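PDB 3DX5: uncharacterized protein AsbF from Bacillus anthracis, which catalyses the manganese-dependent dehydration of 3-dehydroshikimate to 3,4-dihydroxybenzoate, the catechol building block of the siderophore petrobactin. Local coordinates for residues L208-P213 / A220-G225; L140-P145 / H196-N201; M226-E231 / K264-V269; G31-G36 / F249-W254. All coordinates share one frame; numbering follows the deposited sequence.

Contact 1: L208-P213 / A220-G225. With DHB (3,4-dihydroxybenzoic acid), chain D.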
# COMPACT_ATOMS: atom_id res chain seq x y z
N LEU A 208 -18.56 -7.01 -3.55
CA LEU A 208 -17.95 -6.00 -4.45
C LEU A 208 -17.20 -4.87 -3.76
O LEU A 208 -16.28 -4.33 -4.35
CB LEU A 208 -18.98 -5.42 -5.44
CG LEU A 208 -19.30 -6.35 -6.62
CD1 LEU A 208 -20.61 -5.89 -7.27
CD2 LEU A 208 -18.19 -6.40 -7.65
N HIS A 209 -17.58 -4.54 -2.53
CA HIS A 209 -16.96 -3.47 -1.76
C HIS A 209 -15.48 -3.80 -1.44
O HIS A 209 -14.73 -2.91 -1.07
CB HIS A 209 -17.74 -3.24 -0.45
CG HIS A 209 -17.92 -4.50 0.34
ND1 HIS A 209 -17.02 -4.91 1.30
CD2 HIS A 209 -18.86 -5.48 0.26
CE1 HIS A 209 -17.41 -6.08 1.80
NE2 HIS A 209 -18.52 -6.44 1.19
N VAL A 210 -15.04 -5.06 -1.57
CA VAL A 210 -13.61 -5.38 -1.28
C VAL A 210 -12.69 -4.72 -2.31
O VAL A 210 -11.50 -4.53 -2.03
CB VAL A 210 -13.29 -6.90 -1.15
CG1 VAL A 210 -14.08 -7.52 0.00
CG2 VAL A 210 -13.50 -7.65 -2.54
N PHE A 211 -13.25 -4.34 -3.46
CA PHE A 211 -12.48 -3.59 -4.44
C PHE A 211 -12.42 -2.08 -4.24
O PHE A 211 -11.79 -1.38 -5.03
CB PHE A 211 -12.93 -3.89 -5.86
CG PHE A 211 -12.74 -5.33 -6.23
CD1 PHE A 211 -11.49 -5.96 -6.06
CD2 PHE A 211 -13.81 -6.07 -6.70
CE1 PHE A 211 -11.32 -7.31 -6.40
CE2 PHE A 211 -13.64 -7.42 -7.05
CZ PHE A 211 -12.41 -8.04 -6.90
N GLU A 212 -13.03 -1.56 -3.20
CA GLU A 212 -12.87 -0.15 -2.94
C GLU A 212 -11.37 0.13 -2.71
O GLU A 212 -10.72 -0.61 -1.97
CB GLU A 212 -13.70 0.28 -1.73
CG GLU A 212 -15.21 0.27 -2.04
CD GLU A 212 -16.07 0.53 -0.80
OE1 GLU A 212 -15.48 0.93 0.23
OE2 GLU A 212 -17.31 0.32 -0.85
N PRO A 213 -10.84 1.20 -3.34
CA PRO A 213 -9.40 1.49 -3.31
C PRO A 213 -8.83 1.50 -1.90
O PRO A 213 -7.79 0.89 -1.67
CB PRO A 213 -9.30 2.86 -4.03
CG PRO A 213 -10.41 2.74 -5.10
CD PRO A 213 -11.57 2.08 -4.30
N ALA A 220 -4.20 -4.83 5.84
CA ALA A 220 -5.11 -5.70 6.55
C ALA A 220 -6.48 -5.69 5.87
O ALA A 220 -7.45 -6.15 6.45
CB ALA A 220 -5.22 -5.29 8.08
N GLY A 221 -6.57 -5.15 4.66
CA GLY A 221 -7.85 -5.06 3.97
C GLY A 221 -8.50 -6.42 3.69
O GLY A 221 -7.81 -7.43 3.50
N ASN A 222 -9.83 -6.44 3.67
CA ASN A 222 -10.62 -7.64 3.42
C ASN A 222 -10.41 -8.19 1.99
O ASN A 222 -10.46 -7.43 1.01
CB ASN A 222 -12.09 -7.26 3.61
CG ASN A 222 -13.01 -8.47 3.70
OD1 ASN A 222 -12.54 -9.62 3.75
ND2 ASN A 222 -14.33 -8.22 3.74
N ARG A 223 -10.15 -9.49 1.86
CA ARG A 223 -10.00 -10.13 0.53
C ARG A 223 -11.12 -11.14 0.24
O ARG A 223 -11.13 -11.76 -0.82
CB ARG A 223 -8.62 -10.80 0.36
CG ARG A 223 -7.40 -9.88 0.74
CD ARG A 223 -7.33 -8.60 -0.11
NE ARG A 223 -6.24 -7.74 0.33
CZ ARG A 223 -6.35 -6.44 0.59
NH1 ARG A 223 -7.51 -5.81 0.44
NH2 ARG A 223 -5.30 -5.77 0.99
N THR A 224 -12.06 -11.28 1.16
CA THR A 224 -13.19 -12.22 1.00
C THR A 224 -13.90 -12.01 -0.32
O THR A 224 -14.17 -10.87 -0.70
CB THR A 224 -14.21 -12.08 2.14
OG1 THR A 224 -13.55 -12.40 3.35
CG2 THR A 224 -15.43 -13.03 2.01
N GLY A 225 -14.17 -13.10 -1.03
CA GLY A 225 -14.92 -13.01 -2.30
C GLY A 225 -14.03 -12.85 -3.52
O GLY A 225 -14.49 -13.07 -4.63
C1 DHB D . -7.13 -0.07 -8.48
C2 DHB D . -7.67 -0.70 -9.60
C3 DHB D . -8.86 -1.42 -9.50
O3 DHB D . -9.46 -2.07 -10.55
C4 DHB D . -9.55 -1.46 -8.20
O4 DHB D . -10.71 -2.15 -8.15
C5 DHB D . -9.02 -0.79 -7.10
C6 DHB D . -7.80 -0.10 -7.26
C DHB D . -5.81 0.68 -8.62
O1 DHB D . -5.29 1.31 -7.70
O2 DHB D . -5.17 0.65 -9.79

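Contact 2: L140-P145 / H196-N201. With MN (manganese (II) ion), chain B; DHB (3,4-dihydroxybenzoic acid), chain D.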
# COMPACT_ATOMS: atom_id res chain seq x y z
N LEU A 140 -5.15 6.14 -20.97
CA LEU A 140 -6.24 5.18 -20.82
C LEU A 140 -7.01 5.44 -19.55
O LEU A 140 -6.45 5.33 -18.44
CB LEU A 140 -5.70 3.75 -20.78
CG LEU A 140 -5.39 3.12 -22.15
CD1 LEU A 140 -4.18 3.85 -22.84
CD2 LEU A 140 -5.11 1.65 -21.99
N LEU A 141 -8.30 5.74 -19.68
CA LEU A 141 -9.15 5.83 -18.51
C LEU A 141 -9.63 4.45 -18.18
O LEU A 141 -10.06 3.70 -19.07
CB LEU A 141 -10.37 6.75 -18.77
CG LEU A 141 -10.04 8.18 -19.23
CD1 LEU A 141 -11.36 8.96 -19.52
CD2 LEU A 141 -9.16 8.93 -18.23
N GLU A 142 -9.56 4.10 -16.91
CA GLU A 142 -10.03 2.79 -16.46
C GLU A 142 -11.54 2.88 -16.10
O GLU A 142 -11.97 3.84 -15.51
CB GLU A 142 -9.18 2.34 -15.26
CG GLU A 142 -9.53 0.95 -14.78
CD GLU A 142 -8.42 0.33 -13.98
OE1 GLU A 142 -7.23 0.56 -14.30
OE2 GLU A 142 -8.74 -0.39 -13.04
N THR A 143 -12.33 1.91 -16.53
CA THR A 143 -13.74 1.86 -16.15
C THR A 143 -13.84 1.43 -14.66
O THR A 143 -13.40 0.33 -14.28
CB THR A 143 -14.51 0.88 -17.05
OG1 THR A 143 -13.83 -0.36 -17.04
CG2 THR A 143 -14.59 1.39 -18.55
N HIS A 144 -14.39 2.33 -13.84
CA HIS A 144 -14.38 2.21 -12.38
C HIS A 144 -15.61 2.84 -11.72
O HIS A 144 -16.03 3.92 -12.14
CB HIS A 144 -13.18 2.96 -11.81
CG HIS A 144 -12.24 2.06 -11.10
ND1 HIS A 144 -11.89 2.24 -9.79
CD2 HIS A 144 -11.65 0.91 -11.51
CE1 HIS A 144 -11.05 1.28 -9.44
NE2 HIS A 144 -10.90 0.45 -10.46
N PRO A 145 -16.16 2.17 -10.67
CA PRO A 145 -17.23 2.78 -9.88
C PRO A 145 -16.68 4.05 -9.18
O PRO A 145 -15.46 4.21 -9.00
CB PRO A 145 -17.60 1.70 -8.86
CG PRO A 145 -16.31 0.87 -8.73
CD PRO A 145 -15.73 0.87 -10.11
N HIS A 196 -6.32 -1.80 -23.62
CA HIS A 196 -5.86 -2.68 -22.53
C HIS A 196 -7.06 -3.23 -21.78
O HIS A 196 -8.15 -2.61 -21.79
CB HIS A 196 -4.93 -1.90 -21.55
CG HIS A 196 -3.83 -2.71 -20.92
ND1 HIS A 196 -4.06 -3.64 -19.92
CD2 HIS A 196 -2.49 -2.67 -21.08
CE1 HIS A 196 -2.91 -4.15 -19.51
NE2 HIS A 196 -1.94 -3.57 -20.20
N TYR A 197 -6.90 -4.39 -21.16
CA TYR A 197 -7.96 -4.92 -20.26
C TYR A 197 -7.41 -5.20 -18.86
O TYR A 197 -6.22 -5.43 -18.70
CB TYR A 197 -8.55 -6.25 -20.75
CG TYR A 197 -8.85 -6.27 -22.22
CD1 TYR A 197 -10.03 -5.72 -22.72
CD2 TYR A 197 -7.95 -6.86 -23.14
CE1 TYR A 197 -10.32 -5.73 -24.08
CE2 TYR A 197 -8.23 -6.90 -24.50
CZ TYR A 197 -9.42 -6.31 -24.95
OH TYR A 197 -9.72 -6.34 -26.30
N HIS A 198 -8.31 -5.22 -17.89
CA HIS A 198 -8.09 -5.80 -16.55
C HIS A 198 -9.07 -6.93 -16.39
O HIS A 198 -10.27 -6.75 -16.65
CB HIS A 198 -8.36 -4.74 -15.46
CG HIS A 198 -7.19 -3.86 -15.18
ND1 HIS A 198 -7.19 -2.89 -14.19
CD2 HIS A 198 -5.96 -3.80 -15.77
CE1 HIS A 198 -6.01 -2.29 -14.17
NE2 HIS A 198 -5.25 -2.82 -15.12
N PHE A 199 -8.58 -8.08 -15.94
CA PHE A 199 -9.41 -9.25 -15.68
C PHE A 199 -9.35 -9.56 -14.18
O PHE A 199 -8.28 -9.90 -13.66
CB PHE A 199 -8.83 -10.49 -16.39
CG PHE A 199 -9.09 -10.58 -17.90
CD1 PHE A 199 -9.68 -9.54 -18.61
CD2 PHE A 199 -8.67 -11.70 -18.61
CE1 PHE A 199 -9.90 -9.64 -19.99
CE2 PHE A 199 -8.88 -11.82 -19.99
CZ PHE A 199 -9.50 -10.78 -20.69
N LYS A 200 -10.47 -9.47 -13.47
CA LYS A 200 -10.51 -10.01 -12.10
C LYS A 200 -11.95 -10.46 -11.87
O LYS A 200 -12.84 -10.12 -12.66
CB LYS A 200 -10.01 -8.98 -11.04
CG LYS A 200 -10.79 -7.61 -11.00
CD LYS A 200 -10.26 -6.74 -9.84
CE LYS A 200 -11.02 -5.41 -9.70
NZ LYS A 200 -10.84 -4.51 -10.90
N ASN A 201 -12.20 -11.21 -10.80
CA ASN A 201 -13.55 -11.75 -10.59
C ASN A 201 -13.90 -11.73 -9.12
O ASN A 201 -13.02 -11.55 -8.26
CB ASN A 201 -13.67 -13.19 -11.14
CG ASN A 201 -15.06 -13.49 -11.70
OD1 ASN A 201 -16.03 -12.77 -11.39
ND2 ASN A 201 -15.17 -14.53 -12.52
MN MN B . -8.61 -2.39 -12.49
C1 DHB D . -7.13 -0.07 -8.48
C2 DHB D . -7.67 -0.70 -9.60
C3 DHB D . -8.86 -1.42 -9.50
O3 DHB D . -9.46 -2.07 -10.55
C4 DHB D . -9.55 -1.46 -8.20
O4 DHB D . -10.71 -2.15 -8.15
C5 DHB D . -9.02 -0.79 -7.10
C6 DHB D . -7.80 -0.10 -7.26
C DHB D . -5.81 0.68 -8.62
O1 DHB D . -5.29 1.31 -7.70
O2 DHB D . -5.17 0.65 -9.79

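Contact 3: M226-E231 / K264-V269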
# COMPACT_ATOMS: atom_id res chain seq x y z
N MSE A 226 -12.76 -12.45 -3.35
CA MSE A 226 -11.84 -12.38 -4.50
C MSE A 226 -11.48 -13.80 -4.97
O MSE A 226 -11.00 -14.58 -4.18
CB MSE A 226 -10.56 -11.60 -4.14
CG MSE A 226 -10.79 -10.12 -3.72
SE MSE A 226 -9.07 -9.28 -3.51
CE MSE A 226 -9.64 -7.56 -2.71
N VAL A 227 -11.70 -14.12 -6.24
CA VAL A 227 -11.54 -15.50 -6.71
C VAL A 227 -10.90 -15.57 -8.09
O VAL A 227 -10.98 -14.61 -8.85
CB VAL A 227 -12.90 -16.30 -6.76
CG1 VAL A 227 -13.45 -16.56 -5.34
CG2 VAL A 227 -13.94 -15.59 -7.67
N PRO A 228 -10.29 -16.73 -8.44
CA PRO A 228 -9.75 -16.85 -9.82
C PRO A 228 -10.82 -16.60 -10.88
O PRO A 228 -12.04 -16.74 -10.60
CB PRO A 228 -9.26 -18.32 -9.87
CG PRO A 228 -8.80 -18.59 -8.43
CD PRO A 228 -9.87 -17.85 -7.58
N LEU A 229 -10.39 -16.27 -12.10
CA LEU A 229 -11.31 -15.88 -13.17
C LEU A 229 -12.45 -16.85 -13.45
O LEU A 229 -13.59 -16.41 -13.70
CB LEU A 229 -10.54 -15.65 -14.49
CG LEU A 229 -9.48 -14.53 -14.47
CD1 LEU A 229 -8.97 -14.36 -15.90
CD2 LEU A 229 -10.08 -13.22 -13.93
N PHE A 230 -12.16 -18.15 -13.47
CA PHE A 230 -13.20 -19.13 -13.83
C PHE A 230 -14.01 -19.61 -12.63
O PHE A 230 -14.86 -20.46 -12.77
CB PHE A 230 -12.63 -20.27 -14.71
CG PHE A 230 -12.03 -19.76 -15.99
CD1 PHE A 230 -12.86 -19.22 -16.98
CD2 PHE A 230 -10.64 -19.69 -16.14
CE1 PHE A 230 -12.33 -18.68 -18.15
CE2 PHE A 230 -10.08 -19.14 -17.31
CZ PHE A 230 -10.93 -18.64 -18.33
N GLU A 231 -13.75 -19.02 -11.46
CA GLU A 231 -14.40 -19.44 -10.22
C GLU A 231 -15.33 -18.35 -9.67
O GLU A 231 -15.87 -18.49 -8.60
CB GLU A 231 -13.33 -19.80 -9.19
CG GLU A 231 -12.45 -20.97 -9.61
CD GLU A 231 -11.41 -21.37 -8.57
OE1 GLU A 231 -11.52 -20.99 -7.39
OE2 GLU A 231 -10.46 -22.09 -8.94
N LYS A 264 0.28 -18.12 -10.98
CA LYS A 264 0.82 -19.30 -11.59
C LYS A 264 -0.34 -20.27 -11.98
O LYS A 264 -0.40 -20.76 -13.12
CB LYS A 264 1.83 -19.94 -10.63
CG LYS A 264 2.31 -21.38 -11.03
CD LYS A 264 3.51 -21.85 -10.16
CE LYS A 264 3.72 -23.33 -10.37
NZ LYS A 264 5.05 -23.81 -9.86
N ALA A 265 -1.27 -20.52 -11.05
CA ALA A 265 -2.39 -21.40 -11.35
C ALA A 265 -3.27 -20.86 -12.48
O ALA A 265 -3.73 -21.65 -13.36
CB ALA A 265 -3.23 -21.72 -10.08
N GLU A 266 -3.52 -19.55 -12.47
CA GLU A 266 -4.33 -18.89 -13.51
C GLU A 266 -3.78 -19.13 -14.91
O GLU A 266 -4.52 -19.49 -15.83
CB GLU A 266 -4.48 -17.38 -13.25
CG GLU A 266 -5.26 -17.04 -12.00
CD GLU A 266 -6.73 -17.38 -12.12
OE1 GLU A 266 -7.08 -18.57 -12.30
OE2 GLU A 266 -7.56 -16.45 -12.02
N MSE A 267 -2.47 -18.98 -15.06
CA MSE A 267 -1.86 -19.08 -16.39
C MSE A 267 -1.94 -20.50 -16.94
O MSE A 267 -2.05 -20.68 -18.15
CB MSE A 267 -0.44 -18.52 -16.41
CG MSE A 267 -0.40 -16.99 -16.32
SE MSE A 267 -1.18 -16.11 -17.87
CE MSE A 267 0.02 -16.69 -19.28
N LYS A 268 -1.88 -21.50 -16.06
CA LYS A 268 -2.01 -22.88 -16.52
C LYS A 268 -3.41 -23.10 -17.05
O LYS A 268 -3.60 -23.77 -18.10
CB LYS A 268 -1.74 -23.88 -15.37
CG LYS A 268 -0.35 -23.76 -14.69
CD LYS A 268 -0.13 -24.89 -13.69
CE LYS A 268 1.19 -24.73 -12.92
NZ LYS A 268 1.34 -25.87 -11.94
N VAL A 269 -4.43 -22.59 -16.34
CA VAL A 269 -5.79 -22.79 -16.84
C VAL A 269 -6.05 -21.95 -18.10
O VAL A 269 -6.62 -22.47 -19.05
CB VAL A 269 -6.93 -22.70 -15.76
CG1 VAL A 269 -6.79 -21.51 -14.94
CG2 VAL A 269 -8.33 -22.74 -16.41
O HOH W 1 -9.64 -19.54 -12.91

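Contact 4: G31-G36 / F249-W254. With MN (manganese (II) ion), chain B; DHB (3,4-dihydroxybenzoic acid), chain D.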
# COMPACT_ATOMS: atom_id res chain seq x y z
N GLY A 31 3.72 -9.65 -20.78
CA GLY A 31 3.80 -8.25 -20.43
C GLY A 31 3.78 -8.05 -18.93
O GLY A 31 3.36 -8.95 -18.16
N ILE A 32 4.28 -6.88 -18.52
CA ILE A 32 4.17 -6.44 -17.13
C ILE A 32 3.52 -5.05 -17.14
O ILE A 32 3.97 -4.16 -17.86
CB ILE A 32 5.55 -6.41 -16.44
CG1 ILE A 32 6.07 -7.85 -16.28
CG2 ILE A 32 5.47 -5.68 -15.08
CD1 ILE A 32 7.57 -7.91 -15.96
N GLU A 33 2.47 -4.88 -16.35
CA GLU A 33 1.83 -3.59 -16.18
C GLU A 33 2.42 -3.05 -14.88
O GLU A 33 2.21 -3.62 -13.76
CB GLU A 33 0.29 -3.74 -16.10
CG GLU A 33 -0.43 -2.46 -15.58
CD GLU A 33 -1.95 -2.63 -15.47
OE1 GLU A 33 -2.51 -3.61 -16.05
OE2 GLU A 33 -2.62 -1.79 -14.79
N LEU A 34 3.19 -1.98 -15.03
CA LEU A 34 4.01 -1.49 -13.95
C LEU A 34 3.28 -0.39 -13.21
O LEU A 34 2.94 0.64 -13.83
CB LEU A 34 5.33 -0.95 -14.51
CG LEU A 34 6.46 -0.60 -13.56
CD1 LEU A 34 6.83 -1.66 -12.58
CD2 LEU A 34 7.67 -0.30 -14.47
N TRP A 35 3.08 -0.56 -11.91
CA TRP A 35 2.45 0.48 -11.08
C TRP A 35 3.37 1.72 -11.08
O TRP A 35 4.60 1.58 -11.00
CB TRP A 35 2.36 -0.08 -9.66
CG TRP A 35 1.32 0.52 -8.77
CD1 TRP A 35 0.20 1.27 -9.13
CD2 TRP A 35 1.27 0.39 -7.34
NE1 TRP A 35 -0.52 1.60 -7.98
CE2 TRP A 35 0.12 1.07 -6.88
CE3 TRP A 35 2.10 -0.27 -6.40
CZ2 TRP A 35 -0.22 1.13 -5.51
CZ3 TRP A 35 1.77 -0.20 -5.04
CH2 TRP A 35 0.62 0.50 -4.62
N GLY A 36 2.79 2.92 -11.20
CA GLY A 36 3.55 4.14 -11.35
C GLY A 36 4.54 4.38 -10.23
O GLY A 36 5.69 4.79 -10.50
N PHE A 249 -3.23 -6.26 -24.37
CA PHE A 249 -2.90 -7.08 -23.22
C PHE A 249 -4.09 -7.13 -22.26
O PHE A 249 -4.80 -6.12 -22.08
CB PHE A 249 -1.69 -6.49 -22.50
CG PHE A 249 -0.35 -6.93 -23.09
CD1 PHE A 249 0.30 -6.15 -24.08
CD2 PHE A 249 0.25 -8.12 -22.66
CE1 PHE A 249 1.53 -6.57 -24.63
CE2 PHE A 249 1.48 -8.53 -23.19
CZ PHE A 249 2.13 -7.76 -24.18
N ALA A 250 -4.26 -8.28 -21.62
CA ALA A 250 -5.18 -8.38 -20.50
C ALA A 250 -4.36 -8.64 -19.27
O ALA A 250 -3.67 -9.66 -19.20
CB ALA A 250 -6.22 -9.54 -20.73
N SER A 251 -4.43 -7.75 -18.28
CA SER A 251 -3.74 -7.99 -17.02
C SER A 251 -4.59 -8.84 -16.07
O SER A 251 -5.79 -8.59 -15.94
CB SER A 251 -3.47 -6.65 -16.32
OG SER A 251 -2.27 -6.09 -16.81
N LEU A 252 -3.95 -9.79 -15.36
CA LEU A 252 -4.61 -10.54 -14.32
C LEU A 252 -4.49 -9.70 -13.04
O LEU A 252 -3.49 -9.79 -12.31
CB LEU A 252 -3.96 -11.95 -14.13
CG LEU A 252 -3.92 -12.80 -15.41
CD1 LEU A 252 -3.38 -14.20 -15.11
CD2 LEU A 252 -5.33 -12.86 -16.10
N GLU A 253 -5.49 -8.85 -12.81
CA GLU A 253 -5.42 -7.87 -11.74
C GLU A 253 -5.81 -8.50 -10.41
O GLU A 253 -6.94 -8.29 -9.92
CB GLU A 253 -6.38 -6.71 -12.03
CG GLU A 253 -6.08 -5.46 -11.19
CD GLU A 253 -7.04 -4.32 -11.50
OE1 GLU A 253 -8.21 -4.62 -11.85
OE2 GLU A 253 -6.63 -3.13 -11.40
N TRP A 254 -4.87 -9.22 -9.81
CA TRP A 254 -5.14 -9.89 -8.54
C TRP A 254 -4.78 -9.01 -7.35
O TRP A 254 -3.64 -8.55 -7.22
CB TRP A 254 -4.34 -11.21 -8.47
CG TRP A 254 -4.58 -12.01 -7.22
CD1 TRP A 254 -3.68 -12.28 -6.24
CD2 TRP A 254 -5.80 -12.67 -6.85
NE1 TRP A 254 -4.25 -13.07 -5.27
CE2 TRP A 254 -5.55 -13.33 -5.62
CE3 TRP A 254 -7.07 -12.77 -7.43
CZ2 TRP A 254 -6.54 -14.07 -4.94
CZ3 TRP A 254 -8.07 -13.52 -6.77
CH2 TRP A 254 -7.78 -14.18 -5.53
MN MN B . -8.61 -2.39 -12.49
C1 DHB D . -7.13 -0.07 -8.48
C2 DHB D . -7.67 -0.70 -9.60
C3 DHB D . -8.86 -1.42 -9.50
O3 DHB D . -9.46 -2.07 -10.55
C4 DHB D . -9.55 -1.46 -8.20
O4 DHB D . -10.71 -2.15 -8.15
C5 DHB D . -9.02 -0.79 -7.10
C6 DHB D . -7.80 -0.10 -7.26
C DHB D . -5.81 0.68 -8.62
O1 DHB D . -5.29 1.31 -7.70
O2 DHB D . -5.17 0.65 -9.79

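Contact 1: L208-P213 / A220-G225
Val210 and Asn222 bring the two backbones closest, their CA atoms 6.0 Å apart. Residues 208-211 form the end of a 3-10 segment, with Phe211 N bonded to Leu208 O and Glu212 N to His209 O, whereas 220-225 is irregular chain; no hydrogen bond joins the two. Val210 carries the contact. Its CG1 lies against the carbonyl oxygen of Thr224 at 3.4 Å, its CB faces that of Asn222, and its CG2 sits over one face of the Phe211 ring. Asn222 holds CG anti to its backbone N (chi1 -167°), which sets the amide on Val210 CG1, with ND2 3.8 Å away and also near the edge of the His209 ring. Asn222 OD1 turns back into its own segment, where it accepts Thr224 N at 3.1 Å from above its carbonyl plane and Thr224 OG1 at 3.0 Å on an in-plane lone pair. These two bonds fix the rotation of the amide. Asn215, from helix 213-217, bonds to the carbonyls of both Val210 and Asn222. Phe211 O receives a weak hydrogen bond from DHB O4. The result is an Asx turn packed on a 3-10 segment, in the loop after barrel strand 194-202 that borders the dihydroxybenzoate pocket.

Contact 2: L140-P145 / H196-N201
Glu142 and His198 meet at the manganese ion, and metal coordination dominates this contact between two strands that are not sheet neighbours. Glu142 OE2 binds manganese at 2.1 Å and His198 ND1 at 2.3 Å, while DHB O3 takes a further position, also at 2.1 Å; Asp172 and Glu253 complete the site. The carboxylate and imidazole planes stand 82° apart. With CG anti to the backbone N (chi1 -176°) and the chain extended, Glu142 reaches inward until OE1 comes 3.1 Å from His198 CE1. Among the polar contacts, OE1 forms a salt bridge with Arg102, and Glu33 accepts from His198 NE2, a second-shell bond that sets the turn of the imidazole. Lys200 NZ donates to DHB O3 at 2.8 Å and also pairs with Asp172. His144, inferred to be the proton acceptor, brings NE2 to 2.9 Å from both DHB O3 and DHB C3, the ligand meeting the ring at its edge, near its plane. The apolar part lies at the other end, where Leu140 CD2 packs on His196 CB at 3.6 Å, the side chains crossing at about a right angle. Metal and catechol at the C-terminal ends of the strands make this a typical TIM-barrel active site.

Contact 3: M226-E231 / K264-V269
Glu266 reaches from helix 259-272 to the turn beginning at Pro228, and the fold of its side chain decides how the two meet. It is modelled in two conformers, and the bonds told here belong to one of them. In it CG stands anti to the carbonyl carbon, then the chain bends at chi2 (-69°), bringing the carboxylate over the start of the turn. There OE2 accepts Leu229 N at 2.8 Å on its syn lone pair, with a nearly straight N-H...O angle of 161°. Pro228 CB packs against both carboxylate oxygens of Glu266, each 3.3 Å away. The other oxygen, OE1, accepts from a water at 2.8 Å, and this water in turn accepts from Phe230 N. One carboxylate thus serves two successive backbone N-H groups, one directly and one through water. Beyond it, Val269 holds CG2 anti to its own backbone N, and that methyl meets Phe230 CD2 at 3.8 Å, the two side chains sliding past each other in opposite directions. Phe230 also packs on helix 236-243 and has a cation-pi partner in Arg273. Chemically, a buried carboxylate in this conformer has its oxygens engaged by backbone N-H and water, which would probably help it remain ionised while it ties the turn to the C-terminal helix.

Contact 4: G31-G36 / F249-W254
Ser251 and Glu33 form the tight part of this contact: the serine hydroxyl OG donates to Glu33 OE1 at 2.6 Å, on the anti side of that oxygen and 18° out of the carboxylate plane. Glu33 gets there because CG lies anti to its backbone N (chi1 166°) and the rest of the chain is extended, carrying the carboxylate into the barrel. Its OE2 bonds to Ser68 as well as to the metal-binding histidine, so the buried carboxylate is gripped at both oxygens. Gly31 and Phe249 form the other close meeting, where CE2 of the ring lies 3.5 Å from Gly31 N and 3.6 Å from Gly31 CA.

Toward the ligand end the segments separate and the direct packing gives way to the metal site. Glu253 binds manganese through both oxygens, OE1 and OE2 each at 2.4 Å, and its OE2 remains 5.4 Å from Glu33 OE2. The nearby manganese and Lys200, which bonds Glu253 OE1, probably ease the proximity of the two acids. Both strands flank strand 2-6, which pairs in parallel with each, so the contact bridges across it inside the barrel; strand 64-68 borders 31-35 on its other side, and strand 194-202 borders 249-252. Trp35 is the N-cap residue of helix 36-45, which follows strand 31-35 directly, and helix 259-272 is the next helix after strand 249-252.

Contacts 2 and 4 sit near the middle of the barrel, their centres about 11 Å apart, and share the manganese ion; the dihydroxybenzoate is touched by contacts 1, 2 and 4. Strands 194-202 and 249-252 are sheet neighbours, probably joined by a bond from Phe199 N to Ser251 O. Contacts 1 and 3 lie further out, about 17 and 18 Å from the chain centre. Contacts 2, 1 and 3 follow one another along the chain; contact 4 spans the first two and interleaves with contact 3, as 249-254 falls between 226-231 and 264-269. Phe211 packs on Lys200, and Asn201 ND2 probably bonds to Leu229 O, so the peripheral loops adjoin the strand that carries His198. In contacts 2 and 4 the barrel strands bring Glu142, His198 and Glu253, distant in sequence, to one ion.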